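Local coordinates for protein SaTIE-TED (Staphylococcus aureus, PDB 6FX6) that is of unknown function but, as the thioester domain of a wall-anchored surface protein, may bind host targets covalently through an internal thioester, as related domains do, at residues Gln6-Lys11 and Ala58-Ala63; Ala24-Asn29 and Glu49-Ala54; Asn195-Leu200 and Trp232-Val237. All blocks are in the same frame, centred on the assembly; numbering follows the deposited sequence.

Contact 1. Residues Gln6-Lys11 and Ala58-Ala63; sequences QKLDVK and AVHTGA
L8 lies obliquely across the imidazole of H60, its CB 3.4 Å from ring atom CE1 of H60 and its methyl CD2 3.7 Å from NE2 of H60. The leucine CG stands anti to the backbone N (chi1 179°), so the branch extends alongside CE1 and NE2 of the ring. The turn of the imidazole is fixed from the loop residue just before its strand: CG of H60 sits beside the backbone N, and ND1 of H60 reaches back to donate to A58 O at 2.8 Å. That oxygen lies in the plane of the ring, yet the donor stands well above the carbonyl plane and the bond is bent, 136° at the hydrogen. A58 O takes a second, straighter bond from L8 N at 3.2 Å and also meets the CA-H of K7, so one carbonyl gathers both segments. Next to it, Q6 and H60 form a hydrogen-bonded antiparallel pair, Q6 N to H60 O at 3.0 Å and H60 N to Q6 O at 2.8 Å, with both side chains on one face. K7 and V59 make the following non-hydrogen-bonded pair, their side chains on the other face. The strand directions are 117° apart and the ladder is short, though backbone bonding continues through L8 to G57. Strand 5-13 bonds on to strand 30-40 through D9 with Y39 and K11 with K37, and L8 packs on F38. Strand 59-64 passes the sheet on to strand 210-213 through T61 with T213, where Y212 touches both Q6 and H60.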
loop_
_atom_site.group_PDB
_atom_site.type_symbol
_atom_site.label_atom_id
_atom_site.label_comp_id
_atom_site.label_asym_id
_atom_site.label_seq_id
_atom_site.Cartn_x
_atom_site.Cartn_y
_atom_site.Cartn_z
ATOM N N GLN A 6 -14.796 11.194 12.456
ATOM C CA GLN A 6 -14.293 9.964 13.081
ATOM C C GLN A 6 -13.423 10.256 14.306
ATOM O O GLN A 6 -12.614 11.188 14.301
ATOM C CB GLN A 6 -13.482 9.138 12.075
ATOM C CG GLN A 6 -14.234 8.706 10.819
ATOM C CD GLN A 6 -15.389 7.750 11.083
ATOM O OE1 GLN A 6 -15.437 7.072 12.108
ATOM N NE2 GLN A 6 -16.324 7.692 10.145
ATOM N N LYS A 7 -13.593 9.434 15.340
ATOM C CA LYS A 7 -12.816 9.533 16.570
ATOM C C LYS A 7 -11.469 8.838 16.371
ATOM O O LYS A 7 -11.415 7.751 15.797
ATOM C CB LYS A 7 -13.585 8.876 17.719
ATOM C CG LYS A 7 -13.161 9.328 19.110
ATOM C CD LYS A 7 -14.108 8.808 20.186
ATOM C CE LYS A 7 -15.397 9.619 20.260
ATOM N NZ LYS A 7 -16.420 8.971 21.125
ATOM N N LEU A 8 -10.390 9.468 16.831
ATOM C CA LEU A 8 -9.059 8.849 16.795
ATOM C C LEU A 8 -8.899 7.935 18.005
ATOM O O LEU A 8 -8.948 8.401 19.149
ATOM C CB LEU A 8 -7.954 9.910 16.792
ATOM C CG LEU A 8 -6.496 9.435 16.769
ATOM C CD1 LEU A 8 -6.230 8.562 15.557
ATOM C CD2 LEU A 8 -5.552 10.624 16.787
ATOM N N ASP A 9 -8.726 6.642 17.739
ATOM C CA ASP A 9 -8.445 5.647 18.770
ATOM C C ASP A 9 -6.966 5.281 18.733
ATOM O O ASP A 9 -6.262 5.585 17.770
ATOM C CB ASP A 9 -9.295 4.389 18.560
ATOM C CG ASP A 9 -10.794 4.670 18.610
ATOM O OD1 ASP A 9 -11.232 5.545 19.388
ATOM O OD2 ASP A 9 -11.542 3.996 17.874
ATOM N N VAL A 10 -6.511 4.623 19.792
ATOM C CA VAL A 10 -5.105 4.284 19.952
ATOM C C VAL A 10 -4.952 2.977 20.721
ATOM O O VAL A 10 -5.816 2.618 21.513
ATOM C CB VAL A 10 -4.346 5.413 20.699
ATOM C CG1 VAL A 10 -4.818 5.548 22.143
ATOM C CG2 VAL A 10 -2.838 5.195 20.648
ATOM N N LYS A 11 -3.856 2.273 20.452
ATOM C CA LYS A 11 -3.343 1.237 21.336
ATOM C C LYS A 11 -1.895 1.592 21.630
ATOM O O LYS A 11 -1.105 1.811 20.712
ATOM C CB LYS A 11 -3.481 -0.149 20.705
ATOM C CG LYS A 11 -4.938 -0.597 20.621
ATOM C CD LYS A 11 -5.116 -2.108 20.544
ATOM C CE LYS A 11 -5.087 -2.622 19.115
ATOM N NZ LYS A 11 -5.478 -4.055 19.033
ATOM N N ALA A 58 -10.315 12.485 20.245
ATOM C CA ALA A 58 -11.024 13.642 19.699
ATOM C C ALA A 58 -11.601 13.315 18.331
ATOM O O ALA A 58 -11.071 12.470 17.601
ATOM C CB ALA A 58 -10.091 14.840 19.598
ATOM N N VAL A 59 -12.676 14.021 17.994
ATOM C CA VAL A 59 -13.349 13.889 16.708
ATOM C C VAL A 59 -12.519 14.612 15.643
ATOM O O VAL A 59 -12.238 15.803 15.776
ATOM C CB VAL A 59 -14.774 14.493 16.761
ATOM C CG1 VAL A 59 -15.447 14.441 15.390
ATOM C CG2 VAL A 59 -15.619 13.773 17.808
ATOM N N HIS A 60 -12.120 13.880 14.605
ATOM C CA HIS A 60 -11.380 14.431 13.467
ATOM C C HIS A 60 -12.291 14.506 12.255
ATOM O O HIS A 60 -13.309 13.814 12.194
ATOM C CB HIS A 60 -10.172 13.550 13.127
ATOM C CG HIS A 60 -9.125 13.514 14.196
ATOM N ND1 HIS A 60 -9.406 13.171 15.501
ATOM C CD2 HIS A 60 -7.793 13.758 14.149
ATOM C CE1 HIS A 60 -8.294 13.215 16.213
ATOM N NE2 HIS A 60 -7.299 13.562 15.415
ATOM N N THR A 61 -11.921 15.346 11.292
ATOM C CA THR A 61 -12.656 15.451 10.037
ATOM C C THR A 61 -11.813 14.820 8.931
ATOM O O THR A 61 -10.656 15.203 8.733
ATOM C CB THR A 61 -13.019 16.912 9.690
ATOM O OG1 THR A 61 -11.911 17.570 9.064
ATOM C CG2 THR A 61 -13.435 17.681 10.944
ATOM N N GLY A 62 -12.404 13.856 8.226
ATOM C CA GLY A 62 -11.745 13.164 7.124
ATOM C C GLY A 62 -11.846 13.932 5.821
ATOM O O GLY A 62 -12.942 14.292 5.392
ATOM N N ALA A 63 -10.699 14.194 5.202
ATOM C CA ALA A 63 -10.624 14.776 3.861
ATOM C C ALA A 63 -9.637 13.952 3.045
ATOM O O ALA A 63 -8.836 13.227 3.616
ATOM C CB ALA A 63 -10.172 16.224 3.942
#

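Contact 2. Residues Ala24-Asn29 and Glu49-Ala54; sequences AKDREN and EPNKEA. With ACT (acetate ion), chain D; ACT (acetate ion), chain E.
N51 loses more surface to the contact than any other residue here, and its amide is held by an almost straight bond, ND2 of N51 to OD1 of D26 at 3.0 Å and 173° at the hydrogen. The acceptor lies in the amide plane and offers its syn lone pair, while the carboxylate itself is turned 77° from that plane. Both side chains hold CG in the crowded position between backbone N and carbonyl carbon, which brings their short arms together at about a right angle. Packing is tight at the root of N51, whose CB is 3.1 Å from A24 O, and the aliphatic part of K25 crosses the amide obliquely. These residues belong to two facing turns: a type II' turn from A24 to R27, at the tip where strand 20-24 reverses, and a type I turn from E49 to K52 in the loop after strand 43-47. R27 leaves the first turn with CG anti to the backbone N and bends at chi3, laying one guanidinium face over the backbone of the second, with K52 N above its centre. Acetates, probably from the crystallisation liquor, meet this group: NH1 of R27 bonds OXT of acetate chain E at 3.0 Å, and NH2 of R27 makes a weak bond to O of acetate chain D at 3.5 Å. NH1 is also hydrogen-bonded to the hydroxyl of Y22, which in turn bonds P50 O, and F30 makes a cation-pi contact with R27. A24 CB packs against the P50 ring, 3.8 Å from P50 CB.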
loop_
_atom_site.group_PDB
_atom_site.type_symbol
_atom_site.label_atom_id
_atom_site.label_comp_id
_atom_site.label_asym_id
_atom_site.label_seq_id
_atom_site.Cartn_x
_atom_site.Cartn_y
_atom_site.Cartn_z
ATOM N N ALA A 24 12.603 16.460 13.900
ATOM C CA ALA A 24 11.712 16.687 12.771
ATOM C C ALA A 24 11.112 18.082 12.901
ATOM O O ALA A 24 10.344 18.330 13.829
ATOM C CB ALA A 24 10.616 15.636 12.750
ATOM N N LYS A 25 11.487 18.989 11.993
ATOM C CA LYS A 25 11.085 20.404 12.057
ATOM C C LYS A 25 11.558 21.048 13.381
ATOM O O LYS A 25 12.699 20.822 13.779
ATOM C CB LYS A 25 9.571 20.564 11.822
ATOM C CG LYS A 25 9.062 20.075 10.476
ATOM C CD LYS A 25 7.835 20.882 10.071
ATOM C CE LYS A 25 7.016 20.210 8.987
ATOM N NZ LYS A 25 5.806 21.029 8.703
ATOM N N ASP A 26 10.712 21.850 14.040
ATOM C CA ASP A 26 11.016 22.434 15.360
ATOM C C ASP A 26 11.295 21.404 16.468
ATOM O O ASP A 26 12.115 21.659 17.349
ATOM C CB ASP A 26 9.893 23.394 15.809
ATOM C CG ASP A 26 8.526 22.715 15.910
ATOM O OD1 ASP A 26 8.153 21.968 14.976
ATOM O OD2 ASP A 26 7.823 22.939 16.921
ATOM N N ARG A 27 10.619 20.256 16.422
ATOM C CA ARG A 27 10.873 19.166 17.372
ATOM C C ARG A 27 12.298 18.637 17.194
ATOM O O ARG A 27 12.601 17.999 16.186
ATOM C CB ARG A 27 9.852 18.038 17.180
ATOM C CG ARG A 27 10.023 16.857 18.122
ATOM C CD ARG A 27 8.898 15.845 17.967
ATOM N NE ARG A 27 7.670 16.296 18.621
ATOM C CZ ARG A 27 6.600 15.536 18.864
ATOM N NH1 ARG A 27 6.564 14.246 18.513
ATOM N NH2 ARG A 27 5.546 16.073 19.472
ATOM N N GLU A 28 13.161 18.931 18.168
ATOM C CA GLU A 28 14.573 18.537 18.150
ATOM C C GLU A 28 14.872 17.593 19.314
ATOM O O GLU A 28 14.429 17.838 20.441
ATOM C CB GLU A 28 15.471 19.774 18.265
ATOM C CG GLU A 28 15.514 20.649 17.019
ATOM C CD GLU A 28 16.256 21.962 17.231
ATOM O OE1 GLU A 28 16.228 22.507 18.359
ATOM O OE2 GLU A 28 16.864 22.466 16.260
ATOM N N ASN A 29 15.619 16.523 19.027
ATOM C CA ASN A 29 16.102 15.566 20.038
ATOM C C ASN A 29 15.012 15.139 21.028
ATOM O O ASN A 29 15.174 15.235 22.250
ATOM C CB ASN A 29 17.330 16.140 20.751
ATOM C CG ASN A 29 18.512 16.305 19.816
ATOM O OD1 ASN A 29 19.014 15.329 19.262
ATOM N ND2 ASN A 29 18.960 17.543 19.629
ATOM N N GLU A 49 2.630 13.951 10.395
ATOM C CA GLU A 49 3.328 15.178 10.769
ATOM C C GLU A 49 4.216 14.828 11.974
ATOM O O GLU A 49 3.770 14.933 13.116
ATOM C CB GLU A 49 2.330 16.264 11.156
ATOM C CG GLU A 49 1.641 16.935 9.988
ATOM C CD GLU A 49 0.678 18.012 10.444
ATOM O OE1 GLU A 49 -0.234 17.694 11.234
ATOM O OE2 GLU A 49 0.833 19.177 10.016
ATOM N N PRO A 50 5.471 14.402 11.730
ATOM C CA PRO A 50 6.318 13.886 12.822
ATOM C C PRO A 50 6.679 14.872 13.955
ATOM O O PRO A 50 7.145 14.434 15.013
ATOM C CB PRO A 50 7.588 13.422 12.092
ATOM C CG PRO A 50 7.614 14.198 10.823
ATOM C CD PRO A 50 6.181 14.390 10.437
ATOM N N ASN A 51 6.468 16.170 13.732
ATOM C CA ASN A 51 6.734 17.217 14.731
ATOM C C ASN A 51 5.548 17.578 15.656
ATOM O O ASN A 51 5.636 18.564 16.388
ATOM C CB ASN A 51 7.207 18.487 14.012
ATOM C CG ASN A 51 6.082 19.202 13.286
ATOM O OD1 ASN A 51 5.288 18.568 12.587
ATOM N ND2 ASN A 51 6.003 20.517 13.453
ATOM N N LYS A 52 4.459 16.805 15.632
ATOM C CA LYS A 52 3.251 17.148 16.397
ATOM C C LYS A 52 2.666 15.975 17.169
ATOM O O LYS A 52 2.788 14.816 16.759
ATOM C CB LYS A 52 2.177 17.694 15.465
ATOM C CG LYS A 52 2.521 19.041 14.870
ATOM C CD LYS A 52 1.375 19.571 14.033
ATOM C CE LYS A 52 1.598 21.026 13.661
ATOM N NZ LYS A 52 0.367 21.611 13.069
ATOM N N GLU A 53 2.017 16.302 18.284
ATOM C CA GLU A 53 1.251 15.330 19.070
ATOM C C GLU A 53 -0.160 15.156 18.501
ATOM O O GLU A 53 -0.802 16.135 18.113
ATOM C CB GLU A 53 1.197 15.749 20.553
ATOM C CG GLU A 53 0.128 16.778 20.947
ATOM C CD GLU A 53 0.227 18.118 20.214
ATOM O OE1 GLU A 53 1.349 18.527 19.830
ATOM O OE2 GLU A 53 -0.825 18.763 20.014
ATOM N N ALA A 54 -0.637 13.914 18.463
ATOM C CA ALA A 54 -1.999 13.610 18.017
ATOM C C ALA A 54 -3.020 13.878 19.131
ATOM O O ALA A 54 -2.690 13.778 20.316
ATOM C CB ALA A 54 -2.090 12.164 17.547
HETATM C C ACT D . 7.359 19.907 20.774
HETATM O O ACT D . 6.468 19.376 20.077
HETATM O OXT ACT D . 7.103 20.770 21.643
HETATM C CH3 ACT D . 8.781 19.496 20.557
HETATM C C ACT E . 3.735 12.061 20.855
HETATM O O ACT E . 3.738 10.843 20.579
HETATM O OXT ACT E . 4.493 12.871 20.277
HETATM C CH3 ACT E . 2.790 12.565 21.908
#

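Contact 3. Residues Asn195-Leu200 and Trp232-Val237; sequences NATIHL and WLTLQV
T197 and T234 face each other across a non-hydrogen-bonded pair, crossing obliquely with OG1 of T197 2.9 Å from OG1 of T234. Each holds its hydroxyl beside the backbone N and its methyl anti to it, so the two oxygens turn toward each other over the gap between the strands, on the face carrying H199 and W232; either could be the donor. On that face H199 and W232 lie side by side, pointing the same way. W232 holds CG in the crowded position (chi1 62°), which brings CE3 of its indole to 4.1 Å from CG2 of T197, and that methyl also sits over one face of the H199 ring. ND1 of H199 is bonded to D230, while H142 meets the indole edge-to-face. At the other end N195 and Q236 run alongside, their amide planes 71° apart, with ND2 of N195 against CG of Q236. The opposite face is apolar: I198 and L235 cross obliquely, CD1 of I198 3.8 Å from CD1 of L235, and both rest on V175 and V186 of the three-stranded sheet beneath, so this pair joins two sheets packed face to face. Backbone bonds run both ways between A196 and L235, with L235 N to A196 O at 2.7 Å, and likewise between I198 and L233, a regular antiparallel ladder in the middle of a four-stranded sheet. The chemistry thus divides by face, implying that this strand pair carries hydroxyls, amides and rings on one side and gives the other to apolar packing against the second sheet.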
loop_
_atom_site.group_PDB
_atom_site.type_symbol
_atom_site.label_atom_id
_atom_site.label_comp_id
_atom_site.label_asym_id
_atom_site.label_seq_id
_atom_site.Cartn_x
_atom_site.Cartn_y
_atom_site.Cartn_z
ATOM N N ASN A 195 -13.087 -6.801 -27.607
ATOM C CA ASN A 195 -11.849 -6.448 -26.933
ATOM C C ASN A 195 -12.048 -6.643 -25.435
ATOM O O ASN A 195 -12.696 -5.829 -24.779
ATOM C CB ASN A 195 -11.460 -5.014 -27.288
ATOM C CG ASN A 195 -11.205 -4.846 -28.775
ATOM O OD1 ASN A 195 -12.082 -4.410 -29.525
ATOM N ND2 ASN A 195 -10.022 -5.244 -29.217
ATOM N N ALA A 196 -11.506 -7.745 -24.913
ATOM C CA ALA A 196 -11.694 -8.146 -23.519
ATOM C C ALA A 196 -10.397 -7.996 -22.729
ATOM O O ALA A 196 -9.410 -8.678 -23.014
ATOM C CB ALA A 196 -12.181 -9.580 -23.458
ATOM N N THR A 197 -10.415 -7.118 -21.726
ATOM C CA THR A 197 -9.224 -6.791 -20.949
ATOM C C THR A 197 -9.192 -7.558 -19.624
ATOM O O THR A 197 -10.137 -7.492 -18.838
ATOM C CB THR A 197 -9.139 -5.276 -20.707
ATOM O OG1 THR A 197 -9.017 -4.617 -21.972
ATOM C CG2 THR A 197 -7.941 -4.914 -19.842
ATOM N N ILE A 198 -8.091 -8.281 -19.410
ATOM C CA ILE A 198 -7.810 -8.997 -18.172
ATOM C C ILE A 198 -6.857 -8.152 -17.319
ATOM O O ILE A 198 -5.832 -7.691 -17.818
ATOM C CB ILE A 198 -7.174 -10.374 -18.473
ATOM C CG1 ILE A 198 -8.175 -11.247 -19.245
ATOM C CG2 ILE A 198 -6.736 -11.058 -17.185
ATOM C CD1 ILE A 198 -7.622 -12.565 -19.743
ATOM N N HIS A 199 -7.199 -7.956 -16.047
ATOM C CA HIS A 199 -6.365 -7.201 -15.105
ATOM C C HIS A 199 -5.809 -8.121 -14.040
ATOM O O HIS A 199 -6.573 -8.815 -13.376
ATOM C CB HIS A 199 -7.171 -6.111 -14.390
ATOM C CG HIS A 199 -7.912 -5.197 -15.308
ATOM N ND1 HIS A 199 -7.377 -4.012 -15.766
ATOM C CD2 HIS A 199 -9.161 -5.275 -15.827
ATOM C CE1 HIS A 199 -8.261 -3.408 -16.544
ATOM N NE2 HIS A 199 -9.351 -4.153 -16.596
ATOM N N LEU A 200 -4.490 -8.097 -13.864
ATOM C CA LEU A 200 -3.796 -8.896 -12.849
ATOM C C LEU A 200 -3.302 -7.978 -11.728
ATOM O O LEU A 200 -2.207 -7.431 -11.814
ATOM C CB LEU A 200 -2.624 -9.644 -13.487
ATOM C CG LEU A 200 -2.944 -10.398 -14.776
ATOM C CD1 LEU A 200 -1.689 -11.118 -15.259
ATOM C CD2 LEU A 200 -4.103 -11.368 -14.588
ATOM N N TRP A 232 -1.963 -5.668 -17.269
ATOM C CA TRP A 232 -3.151 -5.978 -18.053
ATOM C C TRP A 232 -2.849 -6.353 -19.493
ATOM O O TRP A 232 -1.839 -5.946 -20.082
ATOM C CB TRP A 232 -4.190 -4.843 -17.988
ATOM C CG TRP A 232 -3.755 -3.510 -18.528
ATOM C CD1 TRP A 232 -3.274 -2.458 -17.804
ATOM C CD2 TRP A 232 -3.802 -3.066 -19.892
ATOM N NE1 TRP A 232 -3.002 -1.397 -18.627
ATOM C CE2 TRP A 232 -3.314 -1.740 -19.915
ATOM C CE3 TRP A 232 -4.197 -3.663 -21.097
ATOM C CZ2 TRP A 232 -3.212 -0.993 -21.101
ATOM C CZ3 TRP A 232 -4.094 -2.917 -22.285
ATOM C CH2 TRP A 232 -3.610 -1.594 -22.271
ATOM N N LEU A 233 -3.776 -7.124 -20.044
ATOM C CA LEU A 233 -3.665 -7.707 -21.367
ATOM C C LEU A 233 -5.044 -7.679 -21.998
ATOM O O LEU A 233 -6.023 -8.115 -21.370
ATOM C CB LEU A 233 -3.168 -9.143 -21.219
ATOM C CG LEU A 233 -3.081 -10.081 -22.425
ATOM C CD1 LEU A 233 -1.936 -11.065 -22.239
ATOM C CD2 LEU A 233 -4.376 -10.837 -22.645
ATOM N N THR A 234 -5.128 -7.176 -23.231
ATOM C CA THR A 234 -6.394 -7.110 -23.953
ATOM C C THR A 234 -6.451 -8.221 -24.988
ATOM O O THR A 234 -5.582 -8.312 -25.850
ATOM C CB THR A 234 -6.589 -5.732 -24.616
ATOM O OG1 THR A 234 -6.626 -4.728 -23.596
ATOM C CG2 THR A 234 -7.903 -5.672 -25.411
ATOM N N LEU A 235 -7.473 -9.069 -24.891
ATOM C CA LEU A 235 -7.704 -10.121 -25.878
ATOM C C LEU A 235 -8.580 -9.597 -27.004
ATOM O O LEU A 235 -9.599 -8.969 -26.741
ATOM C CB LEU A 235 -8.408 -11.305 -25.240
ATOM C CG LEU A 235 -7.751 -11.954 -24.020
ATOM C CD1 LEU A 235 -8.717 -12.934 -23.370
ATOM C CD2 LEU A 235 -6.455 -12.650 -24.399
ATOM N N GLN A 236 -8.178 -9.854 -28.247
ATOM C CA GLN A 236 -9.008 -9.573 -29.412
ATOM C C GLN A 236 -9.731 -10.878 -29.740
ATOM O O GLN A 236 -9.139 -11.800 -30.308
ATOM C CB GLN A 236 -8.155 -9.095 -30.588
ATOM C CG GLN A 236 -7.412 -7.788 -30.335
ATOM C CD GLN A 236 -6.461 -7.399 -31.464
ATOM O OE1 GLN A 236 -5.923 -8.255 -32.175
ATOM N NE2 GLN A 236 -6.239 -6.097 -31.624
ATOM N N VAL A 237 -11.007 -10.957 -29.363
ATOM C CA VAL A 237 -11.746 -12.220 -29.393
ATOM C C VAL A 237 -12.284 -12.440 -30.806
ATOM O O VAL A 237 -13.101 -11.656 -31.283
ATOM C CB VAL A 237 -12.894 -12.246 -28.358
ATOM C CG1 VAL A 237 -13.514 -13.636 -28.277
ATOM C CG2 VAL A 237 -12.380 -11.820 -26.983
#

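In the fold
Contacts 1 and 2 share one end of the elongated chain, their centres 19 Å apart, and touch where CD2 of L8 packs 3.9 Å from CB of A54. In sequence both segments of contact 2 fall between those of contact 1, so the strand pairing of contact 1 brackets the turns of contact 2. The side chain of R27 in contact 2 is about 10 Å from a bound zinc ion. Contact 3 belongs to a separate sheet on the far side of the chain's centre: its centre is 41 Å from that of contact 1 and 48 Å from that of contact 2, with nearest atoms about 26 and 31 Å apart.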